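Local coordinates for CrtC domain-containing protein (Fusarium vanettenii 77-13-4, PDB 7A0Q) that probably hydrates the isoflavonoid phytoalexin kievitone, as a fungal kievitone hydratase, at residues Thr245-Arg253 with Thr259-Thr267. Residues are numbered along the deposited sequence; the frame is centred on the assembly and turned at random.
Sequences TETRFATIR and TLVLPLEFT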
ATOM      1  N   THR A 245      -5.323 -22.400   9.940  1.00 20.69           N
ATOM      2  CA  THR A 245      -6.259 -21.380  10.389  1.00 17.46           C
ATOM      3  C   THR A 245      -6.448 -20.376   9.262  1.00 17.83           C
ATOM      4  O   THR A 245      -5.699 -20.364   8.283  1.00 20.58           O
ATOM      5  CB  THR A 245      -5.757 -20.639  11.646  1.00 18.77           C
ATOM      6  OG1 THR A 245      -4.460 -20.080  11.387  1.00 18.51           O
ATOM      7  CG2 THR A 245      -5.680 -21.578  12.861  1.00 21.35           C
ATOM      8  N   GLU A 246      -7.438 -19.509   9.420  1.00 17.29           N
ATOM      9  CA  GLU A 246      -7.704 -18.438   8.470  1.00 18.73           C
ATOM     10  C   GLU A 246      -7.339 -17.110   9.117  1.00 17.55           C
ATOM     11  O   GLU A 246      -7.863 -16.769  10.183  1.00 17.76           O
ATOM     12  CB  GLU A 246      -9.168 -18.430   8.037  1.00 21.32           C
ATOM     13  CG  GLU A 246      -9.569 -19.610   7.143  1.00 28.32           C
ATOM     14  CD  GLU A 246      -8.806 -19.643   5.818  1.00 32.98           C
ATOM     15  OE1 GLU A 246      -8.503 -18.562   5.268  1.00 30.36           O
ATOM     16  OE2 GLU A 246      -8.512 -20.756   5.327  1.00 37.71           O
ATOM     17  N   THR A 247      -6.452 -16.358   8.469  1.00 16.42           N
ATOM     18  CA  THR A 247      -6.100 -15.026   8.940  1.00 17.97           C
ATOM     19  C   THR A 247      -7.048 -14.008   8.319  1.00 14.15           C
ATOM     20  O   THR A 247      -7.233 -13.974   7.099  1.00 17.16           O
ATOM     21  CB  THR A 247      -4.640 -14.713   8.607  1.00 15.79           C
ATOM     22  OG1 THR A 247      -3.800 -15.605   9.356  1.00 16.05           O
ATOM     23  CG2 THR A 247      -4.295 -13.259   8.975  1.00 16.20           C
ATOM     24  N   ARG A 248      -7.703 -13.218   9.168  1.00 14.04           N
ATOM     25  CA  ARG A 248      -8.686 -12.256   8.672  1.00 16.64           C
ATOM     26  C   ARG A 248      -8.817 -11.177   9.747  1.00 17.44           C
ATOM     27  O   ARG A 248      -9.546 -11.358  10.726  1.00 16.87           O
ATOM     28  CB  ARG A 248     -10.021 -12.935   8.357  1.00 15.42           C
ATOM     29  CG  ARG A 248     -10.482 -13.962   9.402  1.00 17.94           C
ATOM     30  CD  ARG A 248     -11.782 -14.652   8.986  1.00 17.47           C
ATOM     31  NE  ARG A 248     -12.251 -15.582  10.016  1.00 22.41           N
ATOM     32  CZ  ARG A 248     -12.985 -15.237  11.069  1.00 23.28           C
ATOM     33  NH1 ARG A 248     -13.350 -13.975  11.260  1.00 24.75           N
ATOM     34  NH2 ARG A 248     -13.359 -16.162  11.942  1.00 23.42           N
ATOM     35  N   PHE A 249      -8.080 -10.079   9.579  1.00 15.03           N
ATOM     36  CA  PHE A 249      -8.026  -9.122  10.676  1.00 15.20           C
ATOM     37  C   PHE A 249      -7.640  -7.747  10.149  1.00 15.39           C
ATOM     38  O   PHE A 249      -7.070  -7.602   9.066  1.00 15.33           O
ATOM     39  CB  PHE A 249      -7.056  -9.581  11.785  1.00 15.33           C
ATOM     40  CG  PHE A 249      -5.600  -9.253  11.520  1.00 14.78           C
ATOM     41  CD1 PHE A 249      -4.910  -9.847  10.467  1.00 15.88           C
ATOM     42  CD2 PHE A 249      -4.927  -8.345  12.330  1.00 15.28           C
ATOM     43  CE1 PHE A 249      -3.554  -9.540  10.238  1.00 14.80           C
ATOM     44  CE2 PHE A 249      -3.592  -8.042  12.111  1.00 14.72           C
ATOM     45  CZ  PHE A 249      -2.909  -8.630  11.067  1.00 15.78           C
ATOM     46  N   ALA A 250      -7.993  -6.737  10.937  1.00 14.28           N
ATOM     47  CA  ALA A 250      -7.628  -5.358  10.658  1.00 13.78           C
ATOM     48  C   ALA A 250      -6.805  -4.817  11.812  1.00 13.58           C
ATOM     49  O   ALA A 250      -7.108  -5.084  12.982  1.00 14.57           O
ATOM     50  CB  ALA A 250      -8.882  -4.486  10.451  1.00 16.77           C
ATOM     51  N   THR A 251      -5.759  -4.054  11.470  1.00 13.86           N
ATOM     52  CA  THR A 251      -5.121  -3.134  12.401  1.00 13.07           C
ATOM     53  C   THR A 251      -5.639  -1.743  12.071  1.00 13.01           C
ATOM     54  O   THR A 251      -5.545  -1.295  10.926  1.00 15.29           O
ATOM     55  CB  THR A 251      -3.595  -3.167  12.302  1.00 13.85           C
ATOM     56  OG1 THR A 251      -3.114  -4.513  12.461  1.00 13.78           O
ATOM     57  CG2 THR A 251      -2.992  -2.276  13.390  1.00 14.61           C
ATOM     58  N   ILE A 252      -6.226  -1.087  13.054  1.00 13.48           N
ATOM     59  CA  ILE A 252      -6.803   0.230  12.850  1.00 14.07           C
ATOM     60  C   ILE A 252      -6.079   1.202  13.760  1.00 14.22           C
ATOM     61  O   ILE A 252      -6.088   1.037  14.983  1.00 17.36           O
ATOM     62  CB  ILE A 252      -8.311   0.243  13.136  1.00 15.22           C
ATOM     63  CG1 ILE A 252      -9.017  -0.810  12.272  1.00 15.88           C
ATOM     64  CG2 ILE A 252      -8.852   1.671  12.926  1.00 16.02           C
ATOM     65  CD1 ILE A 252     -10.530  -0.867  12.469  1.00 17.72           C
ATOM     66  N   ARG A 253      -5.445   2.211  13.164  1.00 13.59           N
ATOM     67  CA  ARG A 253      -4.874   3.302  13.931  1.00 14.73           C
ATOM     68  C   ARG A 253      -5.922   4.397  14.036  1.00 16.69           C
ATOM     69  O   ARG A 253      -6.460   4.835  13.018  1.00 17.85           O
ATOM     70  CB  ARG A 253      -3.605   3.835  13.266  1.00 15.81           C
ATOM     71  CG  ARG A 253      -2.890   4.900  14.090  1.00 15.63           C
ATOM     72  CD  ARG A 253      -2.420   6.054  13.186  1.00 17.22           C
ATOM     73  NE  ARG A 253      -3.523   6.936  12.803  1.00 16.85           N
ATOM     74  CZ  ARG A 253      -3.404   7.973  11.971  1.00 16.30           C
ATOM     75  NH1 ARG A 253      -2.233   8.266  11.402  1.00 16.05           N
ATOM     76  NH2 ARG A 253      -4.462   8.725  11.697  1.00 16.38           N
ATOM     77  N   THR A 259      -4.660   1.914  18.890  1.00 16.14           N
ATOM     78  CA  THR A 259      -4.535   0.895  17.856  1.00 13.21           C
ATOM     79  C   THR A 259      -5.477  -0.261  18.170  1.00 17.72           C
ATOM     80  O   THR A 259      -5.438  -0.808  19.275  1.00 20.26           O
ATOM     81  CB  THR A 259      -3.081   0.402  17.749  1.00 15.19           C
ATOM     82  OG1 THR A 259      -2.202   1.521  17.539  1.00 16.03           O
ATOM     83  CG2 THR A 259      -2.911  -0.567  16.579  1.00 15.96           C
ATOM     84  N   LEU A 260      -6.336  -0.604  17.210  1.00 14.27           N
ATOM     85  CA  LEU A 260      -7.288  -1.706  17.341  1.00 14.41           C
ATOM     86  C   LEU A 260      -6.818  -2.881  16.493  1.00 15.56           C
ATOM     87  O   LEU A 260      -6.446  -2.706  15.332  1.00 16.62           O
ATOM     88  CB  LEU A 260      -8.696  -1.278  16.904  1.00 16.12           C
ATOM     89  CG  LEU A 260      -9.078   0.154  17.295  1.00 19.27           C
ATOM     90  CD1 LEU A 260     -10.465   0.513  16.758  1.00 18.99           C
ATOM     91  CD2 LEU A 260      -9.012   0.323  18.806  1.00 18.87           C
ATOM     92  N   VAL A 261      -6.830  -4.076  17.072  1.00 14.20           N
ATOM     93  CA  VAL A 261      -6.480  -5.299  16.358  1.00 13.44           C
ATOM     94  C   VAL A 261      -7.719  -6.194  16.403  1.00 13.59           C
ATOM     95  O   VAL A 261      -8.040  -6.788  17.442  1.00 15.84           O
ATOM     96  CB  VAL A 261      -5.250  -5.973  16.970  1.00 14.09           C
ATOM     97  CG1 VAL A 261      -4.845  -7.188  16.136  1.00 16.23           C
ATOM     98  CG2 VAL A 261      -4.101  -4.938  17.070  1.00 15.63           C
ATOM     99  N   LEU A 262      -8.438  -6.274  15.279  1.00 14.71           N
ATOM    100  CA  LEU A 262      -9.809  -6.782  15.290  1.00 15.74           C
ATOM    101  C   LEU A 262     -10.000  -7.851  14.225  1.00 16.47           C
ATOM    102  O   LEU A 262      -9.559  -7.684  13.086  1.00 17.06           O
ATOM    103  CB  LEU A 262     -10.820  -5.647  15.041  1.00 15.14           C
ATOM    104  CG  LEU A 262     -10.650  -4.388  15.901  1.00 15.05           C
ATOM    105  CD1 LEU A 262     -11.626  -3.302  15.459  1.00 20.55           C
ATOM    106  CD2 LEU A 262     -10.852  -4.721  17.373  1.00 16.95           C
ATOM    107  N   PRO A 263     -10.658  -8.960  14.563  1.00 15.70           N
ATOM    108  CA  PRO A 263     -11.043  -9.929  13.530  1.00 16.07           C
ATOM    109  C   PRO A 263     -12.040  -9.319  12.558  1.00 16.30           C
ATOM    110  O   PRO A 263     -12.781  -8.393  12.894  1.00 17.80           O
ATOM    111  CB  PRO A 263     -11.689 -11.072  14.329  1.00 17.93           C
ATOM    112  CG  PRO A 263     -11.282 -10.865  15.750  1.00 24.81           C
ATOM    113  CD  PRO A 263     -11.092  -9.374  15.906  1.00 16.53           C
ATOM    114  N   LEU A 264     -12.085  -9.875  11.347  1.00 16.05           N
ATOM    115  CA  LEU A 264     -13.068  -9.438  10.360  1.00 17.31           C
ATOM    116  C   LEU A 264     -13.593 -10.631   9.567  1.00 16.62           C
ATOM    117  O   LEU A 264     -12.978 -11.697   9.517  1.00 17.67           O
ATOM    118  CB  LEU A 264     -12.500  -8.367   9.404  1.00 18.30           C
ATOM    119  CG  LEU A 264     -11.346  -8.746   8.471  1.00 15.22           C
ATOM    120  CD1 LEU A 264     -11.799  -9.474   7.208  1.00 15.71           C
ATOM    121  CD2 LEU A 264     -10.541  -7.502   8.096  1.00 16.73           C
ATOM    122  N   GLU A 265     -14.751 -10.429   8.950  1.00 18.36           N
ATOM    123  CA  GLU A 265     -15.314 -11.365   7.983  1.00 21.21           C
ATOM    124  C   GLU A 265     -15.172 -10.760   6.593  1.00 19.30           C
ATOM    125  O   GLU A 265     -15.511  -9.591   6.387  1.00 20.24           O
ATOM    126  CB  GLU A 265     -16.784 -11.662   8.296  1.00 21.38           C
ATOM    127  CG  GLU A 265     -16.995 -12.297   9.653  1.00 26.51           C
ATOM    128  CD  GLU A 265     -18.462 -12.516   9.972  1.00 41.49           C
ATOM    129  OE1 GLU A 265     -19.303 -12.331   9.066  1.00 42.39           O
ATOM    130  OE2 GLU A 265     -18.765 -12.873  11.129  1.00 39.24           O
ATOM    131  N   PHE A 266     -14.691 -11.566   5.646  1.00 19.22           N
ATOM    132  CA  PHE A 266     -14.319 -11.115   4.311  1.00 21.00           C
ATOM    133  C   PHE A 266     -15.198 -11.813   3.286  1.00 20.43           C
ATOM    134  O   PHE A 266     -15.300 -13.041   3.298  1.00 21.84           O
ATOM    135  CB  PHE A 266     -12.839 -11.430   4.061  1.00 21.95           C
ATOM    136  CG  PHE A 266     -12.404 -11.346   2.617  1.00 20.32           C
ATOM    137  CD1 PHE A 266     -12.058 -10.127   2.044  1.00 19.87           C
ATOM    138  CD2 PHE A 266     -12.256 -12.503   1.857  1.00 20.59           C
ATOM    139  CE1 PHE A 266     -11.622 -10.061   0.729  1.00 21.46           C
ATOM    140  CE2 PHE A 266     -11.821 -12.441   0.541  1.00 24.05           C
ATOM    141  CZ  PHE A 266     -11.498 -11.227  -0.021  1.00 22.18           C
ATOM    142  N   THR A 267     -15.822 -11.039   2.403  1.00 20.58           N
ATOM    143  CA  THR A 267     -16.655 -11.604   1.340  1.00 22.70           C
ATOM    144  C   THR A 267     -16.245 -11.005   0.006  1.00 19.59           C
ATOM    145  O   THR A 267     -16.522  -9.814  -0.246  1.00 22.88           O
ATOM    146  CB  THR A 267     -18.137 -11.348   1.593  1.00 24.53           C
ATOM    147  OG1 THR A 267     -18.521 -11.946   2.836  1.00 24.35           O
ATOM    148  CG2 THR A 267     -18.981 -11.972   0.465  1.00 27.50           C
TER
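R248 closes the splaying end of a β-hairpin in the C-terminal lipocalin-like barrel by reaching over to the backbone of L264. Its CB lies 4.1 Å from L264 CD1 and also near L264 O; chi1 (43°) tucks CG over the backbone and brings the chain, extended from CG to NE, alongside that oxygen, which CG and CD both skirt. NH1 then donates to L264 O at 2.9 Å (164° at the hydrogen); the oxygen sits in the guanidinium plane, whereas NH1 stands well above the carbonyl plane. L264 N returns a bond to R248 O, so backbone and side chain of R248 both hold L264. A250 pairs with L262 and I252 with L260, each through two antiparallel backbone bonds. On their face, I252 CD1 meets L262 CD1 at 4.0 Å, the side chains crossing at about a right angle. The end of L264 swings in, CD2 nearing A250 CB, beside I291 and L289 of strand 282-291. F249, T251 and V261 occupy the other face, where F249 CD2 lies 4.0 Å from V261 CG1 and F166 meets the F249 ring edge-to-face. Where the strands diverge, the guanidinium thus gives L264 O the partner that R248 N would supply in a regular pair.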